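Local coordinates for protein alpha-galactosidase (Thermus thermophilus, PDB 6LCJ) that probably hydrolyses terminal alpha-galactosyl residues from galacto-oligosaccharides, as a hexameric, thermostable glycoside hydrolase of family GH36, at residues F144-R158 and H389-P401. Residues are numbered along the deposited sequence; the frame is centred on the assembly and turned at random.
Sequences FAAYARLLPRRLSGR and HRLWLMENVHVDP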
ATOM      1  N   PHE E 144     -35.136  31.204  -7.472  1.00 38.50           N
ATOM      2  CA  PHE E 144     -33.855  31.875  -7.260  1.00 34.29           C
ATOM      3  C   PHE E 144     -34.023  33.381  -7.119  1.00 33.47           C
ATOM      4  O   PHE E 144     -33.278  34.025  -6.370  1.00 32.12           O
ATOM      5  CB  PHE E 144     -32.892  31.550  -8.397  1.00 33.04           C
ATOM      6  CG  PHE E 144     -32.165  30.267  -8.201  1.00 32.23           C
ATOM      7  CD1 PHE E 144     -32.742  29.067  -8.595  1.00 28.95           C
ATOM      8  CD2 PHE E 144     -30.922  30.250  -7.579  1.00 32.51           C
ATOM      9  CE1 PHE E 144     -32.083  27.872  -8.398  1.00 31.50           C
ATOM     10  CE2 PHE E 144     -30.241  29.058  -7.375  1.00 28.39           C
ATOM     11  CZ  PHE E 144     -30.819  27.865  -7.790  1.00 34.00           C
ATOM     12  N   ALA E 145     -34.987  33.964  -7.838  1.00 38.16           N
ATOM     13  CA  ALA E 145     -35.274  35.386  -7.673  1.00 36.53           C
ATOM     14  C   ALA E 145     -35.830  35.694  -6.283  1.00 35.50           C
ATOM     15  O   ALA E 145     -35.578  36.774  -5.738  1.00 36.73           O
ATOM     16  CB  ALA E 145     -36.247  35.847  -8.757  1.00 36.27           C
ATOM     17  N   ALA E 146     -36.574  34.758  -5.688  1.00 32.10           N
ATOM     18  CA  ALA E 146     -37.119  34.998  -4.358  1.00 34.48           C
ATOM     19  C   ALA E 146     -36.043  34.885  -3.286  1.00 34.50           C
ATOM     20  O   ALA E 146     -36.107  35.586  -2.273  1.00 33.88           O
ATOM     21  CB  ALA E 146     -38.271  34.029  -4.077  1.00 32.21           C
ATOM     22  N   TYR E 147     -35.058  34.007  -3.487  1.00 38.29           N
ATOM     23  CA  TYR E 147     -33.916  33.944  -2.578  1.00 37.06           C
ATOM     24  C   TYR E 147     -33.092  35.224  -2.653  1.00 34.41           C
ATOM     25  O   TYR E 147     -32.706  35.785  -1.619  1.00 31.94           O
ATOM     26  CB  TYR E 147     -33.059  32.710  -2.909  1.00 32.80           C
ATOM     27  CG  TYR E 147     -31.779  32.524  -2.099  1.00 30.84           C
ATOM     28  CD1 TYR E 147     -31.772  32.639  -0.709  1.00 28.70           C
ATOM     29  CD2 TYR E 147     -30.582  32.205  -2.731  1.00 32.00           C
ATOM     30  CE1 TYR E 147     -30.604  32.453   0.019  1.00 26.88           C
ATOM     31  CE2 TYR E 147     -29.409  32.021  -2.015  1.00 28.63           C
ATOM     32  CZ  TYR E 147     -29.426  32.141  -0.643  1.00 31.07           C
ATOM     33  OH  TYR E 147     -28.254  31.951   0.057  1.00 26.69           O
ATOM     34  N   ALA E 148     -32.827  35.712  -3.870  1.00 36.57           N
ATOM     35  CA  ALA E 148     -31.978  36.892  -4.026  1.00 36.16           C
ATOM     36  C   ALA E 148     -32.549  38.107  -3.300  1.00 33.91           C
ATOM     37  O   ALA E 148     -31.780  38.926  -2.781  1.00 32.81           O
ATOM     38  CB  ALA E 148     -31.764  37.200  -5.509  1.00 31.25           C
ATOM     39  N   ARG E 149     -33.884  38.228  -3.223  1.00 32.13           N
ATOM     40  CA  ARG E 149     -34.492  39.372  -2.540  1.00 31.81           C
ATOM     41  C   ARG E 149     -34.181  39.388  -1.058  1.00 35.55           C
ATOM     42  O   ARG E 149     -34.178  40.456  -0.434  1.00 42.14           O
ATOM     43  CB  ARG E 149     -36.000  39.376  -2.741  1.00 35.82           C
ATOM     44  CG  ARG E 149     -36.408  39.914  -4.098  1.00 36.52           C
ATOM     45  CD  ARG E 149     -37.823  39.555  -4.416  1.00 42.04           C
ATOM     46  NE  ARG E 149     -38.008  39.362  -5.850  1.00 46.20           N
ATOM     47  CZ  ARG E 149     -38.729  38.378  -6.374  1.00 41.87           C
ATOM     48  NH1 ARG E 149     -39.326  37.497  -5.576  1.00 38.64           N
ATOM     49  NH2 ARG E 149     -38.850  38.277  -7.691  1.00 44.66           N
ATOM     50  N   LEU E 150     -33.909  38.230  -0.472  1.00 36.85           N
ATOM     51  CA  LEU E 150     -33.604  38.148   0.947  1.00 28.66           C
ATOM     52  C   LEU E 150     -32.123  38.334   1.253  1.00 29.03           C
ATOM     53  O   LEU E 150     -31.720  38.210   2.418  1.00 34.13           O
ATOM     54  CB  LEU E 150     -34.111  36.813   1.492  1.00 26.68           C
ATOM     55  CG  LEU E 150     -35.625  36.732   1.302  1.00 38.11           C
ATOM     56  CD1 LEU E 150     -36.149  35.356   1.639  1.00 38.49           C
ATOM     57  CD2 LEU E 150     -36.301  37.796   2.167  1.00 31.82           C
ATOM     58  N   LEU E 151     -31.305  38.635   0.268  1.00 26.54           N
ATOM     59  CA  LEU E 151     -29.886  38.849   0.506  1.00 26.56           C
ATOM     60  C   LEU E 151     -29.568  40.334   0.491  1.00 27.24           C
ATOM     61  O   LEU E 151     -30.369  41.150   0.035  1.00 31.66           O
ATOM     62  CB  LEU E 151     -29.062  38.103  -0.549  1.00 27.45           C
ATOM     63  CG  LEU E 151     -29.247  36.585  -0.580  1.00 30.82           C
ATOM     64  CD1 LEU E 151     -28.469  35.955  -1.727  1.00 26.41           C
ATOM     65  CD2 LEU E 151     -28.854  35.975   0.753  1.00 27.83           C
ATOM     66  N   PRO E 152     -28.406  40.735   1.001  1.00 28.28           N
ATOM     67  CA  PRO E 152     -28.020  42.140   0.894  1.00 26.38           C
ATOM     68  C   PRO E 152     -27.945  42.571  -0.563  1.00 33.13           C
ATOM     69  O   PRO E 152     -27.658  41.775  -1.461  1.00 31.24           O
ATOM     70  CB  PRO E 152     -26.643  42.185   1.568  1.00 30.20           C
ATOM     71  CG  PRO E 152     -26.645  41.005   2.490  1.00 28.81           C
ATOM     72  CD  PRO E 152     -27.398  39.955   1.742  1.00 31.08           C
ATOM     73  N   ARG E 153     -28.234  43.855  -0.788  1.00 35.79           N
ATOM     74  CA  ARG E 153     -28.195  44.472  -2.103  1.00 32.04           C
ATOM     75  C   ARG E 153     -27.338  45.725  -2.043  1.00 32.72           C
ATOM     76  O   ARG E 153     -27.244  46.384  -1.010  1.00 34.67           O
ATOM     77  CB  ARG E 153     -29.601  44.829  -2.591  1.00 33.28           C
ATOM     78  CG  ARG E 153     -30.608  43.750  -2.306  1.00 33.96           C
ATOM     79  CD  ARG E 153     -31.994  44.250  -2.547  1.00 41.42           C
ATOM     80  NE  ARG E 153     -32.263  44.488  -3.958  1.00 47.65           N
ATOM     81  CZ  ARG E 153     -32.717  45.636  -4.448  1.00 46.88           C
ATOM     82  NH1 ARG E 153     -32.937  46.653  -3.627  1.00 50.53           N
ATOM     83  NH2 ARG E 153     -32.944  45.765  -5.752  1.00 39.95           N
ATOM     84  N   ARG E 154     -26.700  46.040  -3.164  1.00 34.09           N
ATOM     85  CA  ARG E 154     -26.024  47.323  -3.318  1.00 30.97           C
ATOM     86  C   ARG E 154     -25.972  47.598  -4.821  1.00 39.15           C
ATOM     87  O   ARG E 154     -25.105  47.057  -5.524  1.00 34.56           O
ATOM     88  CB  ARG E 154     -24.638  47.312  -2.707  1.00 25.98           C
ATOM     89  CG  ARG E 154     -23.855  48.579  -3.056  1.00 29.87           C
ATOM     90  CD  ARG E 154     -22.567  48.671  -2.291  1.00 27.92           C
ATOM     91  NE  ARG E 154     -21.862  49.923  -2.544  1.00 37.36           N
ATOM     92  CZ  ARG E 154     -21.802  50.946  -1.692  1.00 36.96           C
ATOM     93  NH1 ARG E 154     -22.418  50.882  -0.518  1.00 28.18           N
ATOM     94  NH2 ARG E 154     -21.120  52.032  -2.021  1.00 34.00           N
ATOM     95  N   LEU E 155     -26.913  48.411  -5.297  1.00 38.21           N
ATOM     96  CA  LEU E 155     -27.067  48.732  -6.717  1.00 35.61           C
ATOM     97  C   LEU E 155     -26.657  50.191  -6.919  1.00 39.35           C
ATOM     98  O   LEU E 155     -27.411  51.113  -6.587  1.00 39.72           O
ATOM     99  CB  LEU E 155     -28.494  48.449  -7.165  1.00 31.69           C
ATOM    100  CG  LEU E 155     -28.850  46.954  -7.124  1.00 35.43           C
ATOM    101  CD1 LEU E 155     -30.249  46.675  -7.663  1.00 34.61           C
ATOM    102  CD2 LEU E 155     -27.813  46.146  -7.907  1.00 32.68           C
ATOM    103  N   SER E 156     -25.442  50.387  -7.441  1.00 39.72           N
ATOM    104  CA  SER E 156     -24.808  51.709  -7.513  1.00 38.77           C
ATOM    105  C   SER E 156     -25.032  52.318  -8.896  1.00 41.81           C
ATOM    106  O   SER E 156     -24.105  52.505  -9.696  1.00 39.13           O
ATOM    107  CB  SER E 156     -23.320  51.600  -7.194  1.00 39.29           C
ATOM    108  OG  SER E 156     -23.090  51.317  -5.821  1.00 44.12           O
ATOM    109  N   GLY E 157     -26.304  52.618  -9.165  1.00 38.05           N
ATOM    110  CA  GLY E 157     -26.688  53.090 -10.481  1.00 36.61           C
ATOM    111  C   GLY E 157     -26.497  52.017 -11.536  1.00 40.25           C
ATOM    112  O   GLY E 157     -26.704  50.821 -11.294  1.00 45.87           O
ATOM    113  N   ARG E 158     -26.123  52.429 -12.680  1.00 37.27           N
ATOM    114  CA  ARG E 158     -25.916  51.548 -13.809  1.00 38.78           C
ATOM    115  C   ARG E 158     -24.435  51.202 -13.911  1.00 37.18           C
ATOM    116  O   ARG E 158     -23.582  52.010 -13.535  1.00 34.22           O
ATOM    117  CB  ARG E 158     -26.424  52.208 -15.106  1.00 42.12           C
ATOM    118  CG  ARG E 158     -25.553  52.004 -16.349  1.00 48.99           C
ATOM    119  CD  ARG E 158     -25.966  52.903 -17.535  1.00 50.30           C
ATOM    120  NE  ARG E 158     -25.461  54.278 -17.423  1.00 57.74           N
ATOM    121  CZ  ARG E 158     -24.179  54.634 -17.567  1.00 65.25           C
ATOM    122  NH1 ARG E 158     -23.241  53.718 -17.826  1.00 52.05           N
ATOM    123  NH2 ARG E 158     -23.822  55.910 -17.448  1.00 62.70           N
ATOM    124  N   HIS E 389     -25.226  30.699 -14.444  1.00 26.29           N
ATOM    125  CA  HIS E 389     -25.932  30.180 -13.277  1.00 23.02           C
ATOM    126  C   HIS E 389     -25.872  31.123 -12.091  1.00 26.44           C
ATOM    127  O   HIS E 389     -26.275  30.745 -10.987  1.00 25.19           O
ATOM    128  CB  HIS E 389     -25.386  28.816 -12.871  1.00 25.31           C
ATOM    129  CG  HIS E 389     -25.567  27.766 -13.916  1.00 28.21           C
ATOM    130  ND1 HIS E 389     -24.713  27.630 -14.991  1.00 31.03           N
ATOM    131  CD2 HIS E 389     -26.515  26.814 -14.064  1.00 31.34           C
ATOM    132  CE1 HIS E 389     -25.119  26.629 -15.749  1.00 34.14           C
ATOM    133  NE2 HIS E 389     -26.210  26.117 -15.208  1.00 39.12           N
ATOM    134  N   ARG E 390     -25.376  32.341 -12.288  1.00 24.93           N
ATOM    135  CA  ARG E 390     -25.333  33.322 -11.219  1.00 26.82           C
ATOM    136  C   ARG E 390     -26.030  34.624 -11.596  1.00 28.32           C
ATOM    137  O   ARG E 390     -25.857  35.631 -10.893  1.00 25.58           O
ATOM    138  CB  ARG E 390     -23.878  33.571 -10.806  1.00 24.02           C
ATOM    139  CG  ARG E 390     -23.306  32.436  -9.978  1.00 22.22           C
ATOM    140  CD  ARG E 390     -21.827  32.622  -9.708  1.00 23.09           C
ATOM    141  NE  ARG E 390     -21.356  31.756  -8.631  1.00 24.46           N
ATOM    142  CZ  ARG E 390     -20.107  31.316  -8.535  1.00 26.52           C
ATOM    143  NH1 ARG E 390     -19.217  31.672  -9.455  1.00 24.85           N
ATOM    144  NH2 ARG E 390     -19.741  30.533  -7.524  1.00 24.06           N
ATOM    145  N   LEU E 391     -26.823  34.630 -12.676  1.00 28.12           N
ATOM    146  CA  LEU E 391     -27.440  35.875 -13.123  1.00 27.20           C
ATOM    147  C   LEU E 391     -28.522  36.359 -12.165  1.00 27.57           C
ATOM    148  O   LEU E 391     -28.794  37.563 -12.132  1.00 27.53           O
ATOM    149  CB  LEU E 391     -27.998  35.711 -14.531  1.00 29.11           C
ATOM    150  CG  LEU E 391     -26.939  35.501 -15.618  1.00 30.05           C
ATOM    151  CD1 LEU E 391     -27.577  35.167 -16.931  1.00 30.86           C
ATOM    152  CD2 LEU E 391     -26.080  36.749 -15.753  1.00 37.01           C
ATOM    153  N   TRP E 392     -29.098  35.462 -11.351  1.00 24.53           N
ATOM    154  CA  TRP E 392     -30.063  35.855 -10.327  1.00 24.93           C
ATOM    155  C   TRP E 392     -29.481  36.851  -9.334  1.00 27.18           C
ATOM    156  O   TRP E 392     -30.239  37.519  -8.630  1.00 33.14           O
ATOM    157  CB  TRP E 392     -30.593  34.624  -9.576  1.00 24.85           C
ATOM    158  CG  TRP E 392     -29.532  33.653  -9.152  1.00 25.26           C
ATOM    159  CD1 TRP E 392     -28.922  32.717  -9.928  1.00 25.19           C
ATOM    160  CD2 TRP E 392     -28.949  33.527  -7.843  1.00 27.70           C
ATOM    161  NE1 TRP E 392     -27.986  32.023  -9.194  1.00 27.75           N
ATOM    162  CE2 TRP E 392     -27.990  32.497  -7.910  1.00 27.11           C
ATOM    163  CE3 TRP E 392     -29.144  34.186  -6.628  1.00 24.84           C
ATOM    164  CZ2 TRP E 392     -27.232  32.115  -6.813  1.00 29.78           C
ATOM    165  CZ3 TRP E 392     -28.400  33.809  -5.548  1.00 28.55           C
ATOM    166  CH2 TRP E 392     -27.448  32.783  -5.640  1.00 32.43           C
ATOM    167  N   LEU E 393     -28.163  36.984  -9.262  1.00 27.29           N
ATOM    168  CA  LEU E 393     -27.566  37.990  -8.391  1.00 31.41           C
ATOM    169  C   LEU E 393     -27.675  39.411  -8.928  1.00 28.72           C
ATOM    170  O   LEU E 393     -27.183  40.330  -8.270  1.00 29.39           O
ATOM    171  CB  LEU E 393     -26.096  37.664  -8.138  1.00 24.27           C
ATOM    172  CG  LEU E 393     -26.014  36.411  -7.287  1.00 28.97           C
ATOM    173  CD1 LEU E 393     -24.613  35.849  -7.364  1.00 24.63           C
ATOM    174  CD2 LEU E 393     -26.446  36.716  -5.858  1.00 28.37           C
ATOM    175  N   MET E 394     -28.275  39.614 -10.107  1.00 29.84           N
ATOM    176  CA  MET E 394     -28.457  40.964 -10.629  1.00 29.61           C
ATOM    177  C   MET E 394     -29.399  41.775  -9.758  1.00 31.86           C
ATOM    178  O   MET E 394     -29.457  42.998  -9.891  1.00 33.20           O
ATOM    179  CB  MET E 394     -28.987  40.907 -12.061  1.00 28.93           C
ATOM    180  CG  MET E 394     -27.919  40.601 -13.099  1.00 27.24           C
ATOM    181  SD  MET E 394     -28.713  40.356 -14.683  1.00 38.05           S
ATOM    182  CE  MET E 394     -29.299  42.029 -15.029  1.00 29.95           C
ATOM    183  N   GLU E 395     -30.144  41.100  -8.882  1.00 30.90           N
ATOM    184  CA  GLU E 395     -30.912  41.759  -7.840  1.00 30.54           C
ATOM    185  C   GLU E 395     -30.013  42.460  -6.821  1.00 36.46           C
ATOM    186  O   GLU E 395     -30.424  43.450  -6.205  1.00 35.08           O
ATOM    187  CB  GLU E 395     -31.778  40.710  -7.144  1.00 33.31           C
ATOM    188  CG  GLU E 395     -32.576  41.234  -5.971  1.00 40.05           C
ATOM    189  CD  GLU E 395     -33.755  42.099  -6.397  1.00 49.34           C
ATOM    190  OE1 GLU E 395     -34.131  42.083  -7.603  1.00 46.37           O
ATOM    191  OE2 GLU E 395     -34.311  42.795  -5.511  1.00 51.39           O
ATOM    192  N   ASN E 396     -28.795  41.960  -6.616  1.00 30.96           N
ATOM    193  CA  ASN E 396     -28.014  42.327  -5.448  1.00 28.93           C
ATOM    194  C   ASN E 396     -26.736  43.083  -5.747  1.00 28.61           C
ATOM    195  O   ASN E 396     -26.181  43.691  -4.836  1.00 29.23           O
ATOM    196  CB  ASN E 396     -27.651  41.072  -4.640  1.00 29.01           C
ATOM    197  CG  ASN E 396     -28.855  40.211  -4.336  1.00 30.18           C
ATOM    198  OD1 ASN E 396     -29.298  39.433  -5.176  1.00 32.27           O
ATOM    199  ND2 ASN E 396     -29.395  40.344  -3.129  1.00 30.90           N
ATOM    200  N   VAL E 397     -26.251  43.071  -6.995  1.00 24.11           N
ATOM    201  CA  VAL E 397     -24.962  43.653  -7.321  1.00 25.16           C
ATOM    202  C   VAL E 397     -24.886  43.732  -8.835  1.00 25.87           C
ATOM    203  O   VAL E 397     -25.613  43.027  -9.533  1.00 30.31           O
ATOM    204  CB  VAL E 397     -23.817  42.789  -6.722  1.00 25.45           C
ATOM    205  CG1 VAL E 397     -23.817  41.402  -7.333  1.00 22.19           C
ATOM    206  CG2 VAL E 397     -22.455  43.455  -6.903  1.00 25.07           C
ATOM    207  N   HIS E 398     -24.026  44.608  -9.345  1.00 22.73           N
ATOM    208  CA  HIS E 398     -23.686  44.576 -10.757  1.00 25.80           C
ATOM    209  C   HIS E 398     -22.927  43.291 -11.056  1.00 30.70           C
ATOM    210  O   HIS E 398     -21.824  43.073 -10.539  1.00 22.99           O
ATOM    211  CB  HIS E 398     -22.853  45.791 -11.138  1.00 26.95           C
ATOM    212  CG  HIS E 398     -23.585  47.080 -10.967  1.00 32.31           C
ATOM    213  ND1 HIS E 398     -22.943  48.297 -10.873  1.00 26.56           N
ATOM    214  CD2 HIS E 398     -24.911  47.334 -10.840  1.00 29.09           C
ATOM    215  CE1 HIS E 398     -23.847  49.248 -10.713  1.00 32.54           C
ATOM    216  NE2 HIS E 398     -25.047  48.692 -10.696  1.00 31.37           N
ATOM    217  N   VAL E 399     -23.518  42.445 -11.894  1.00 28.15           N
ATOM    218  CA  VAL E 399     -22.946  41.145 -12.210  1.00 27.26           C
ATOM    219  C   VAL E 399     -21.993  41.308 -13.386  1.00 28.17           C
ATOM    220  O   VAL E 399     -22.402  41.694 -14.489  1.00 25.63           O
ATOM    221  CB  VAL E 399     -24.049  40.129 -12.518  1.00 25.77           C
ATOM    222  CG1 VAL E 399     -23.446  38.879 -13.132  1.00 25.78           C
ATOM    223  CG2 VAL E 399     -24.811  39.818 -11.243  1.00 25.14           C
ATOM    224  N   ASP E 400     -20.714  41.035 -13.145  1.00 25.15           N
ATOM    225  CA  ASP E 400     -19.696  41.191 -14.169  1.00 24.20           C
ATOM    226  C   ASP E 400     -19.443  39.864 -14.874  1.00 23.48           C
ATOM    227  O   ASP E 400     -18.940  38.931 -14.239  1.00 24.86           O
ATOM    228  CB  ASP E 400     -18.415  41.711 -13.537  1.00 24.11           C
ATOM    229  CG  ASP E 400     -17.324  41.966 -14.555  1.00 34.36           C
ATOM    230  OD1 ASP E 400     -17.608  41.858 -15.782  1.00 33.68           O
ATOM    231  OD2 ASP E 400     -16.183  42.294 -14.126  1.00 35.19           O
ATOM    232  N   PRO E 401     -19.745  39.725 -16.167  1.00 26.03           N
ATOM    233  CA  PRO E 401     -19.499  38.449 -16.853  1.00 26.42           C
ATOM    234  C   PRO E 401     -18.090  38.332 -17.404  1.00 27.02           C
ATOM    235  O   PRO E 401     -17.780  37.319 -18.046  1.00 29.83           O
ATOM    236  CB  PRO E 401     -20.536  38.468 -17.997  1.00 21.04           C
ATOM    237  CG  PRO E 401     -20.591  39.926 -18.381  1.00 27.42           C
ATOM    238  CD  PRO E 401     -20.235  40.751 -17.109  1.00 28.17           C
TER
HETATM  239  O   HOH W   1     -34.454  38.920  -7.470  1.00 36.35           O
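Where the linker from the N-terminal beta domain enters the TIM barrel, an aromatic cluster of Phe144, Tyr147 and Trp392 joins helix 140-149 to the 3-10 segment 391-395, which leads into barrel strand 398-400. Phe144 turns its edge to one face of the Trp392 indole, Phe144 CD2 lying 3.7 Å from Trp392 CE2, while the Leu393 side chain covers the opposite face. A broad indole suits this place because its faces pack while its NE1 gives a hydrogen bond to the His389 carbonyl. Tyr147 CD2 comes obliquely to Trp392 CZ3, and the tyrosine hydroxyl bonds to Ala108 O; Val93 also touches Trp392, so the beta domain completes the cluster.

Beyond it, Asn396 holds the turn that follows Ala148: a primary amide offers two N-H groups for two carbonyls, and ND2 reaches Ala148 O (2.8 Å, 167°) and Pro152 O (2.8 Å), both near the amide plane. Asn396 CG stands anti to its own carbonyl carbon (chi1 -51°), carrying the amide there. Ala148 O also receives Leu151 N from the opposite face, and the small Ala148 CB leaves room for Asn396 OD1 at 3.3 Å. At the exposed border, where opposite charges can pair beside solvent, Arg153 bends at chi3, bringing NE 3.1 Å from Glu395 OE2 in a salt bridge; the same NE makes a weak hydrogen bond to Glu395 O. Farther along, Arg154 N bonds to Asn396 O. The His398 imidazole uses both nitrogens, NE2 donating to Gly157 O (2.8 Å) and ND1 meeting Tyr335 OH. These bonds run the linker alongside the chain entering strand 398-400, in keeping with the beta-domain-to-TIM-barrel junction of GH36 enzymes.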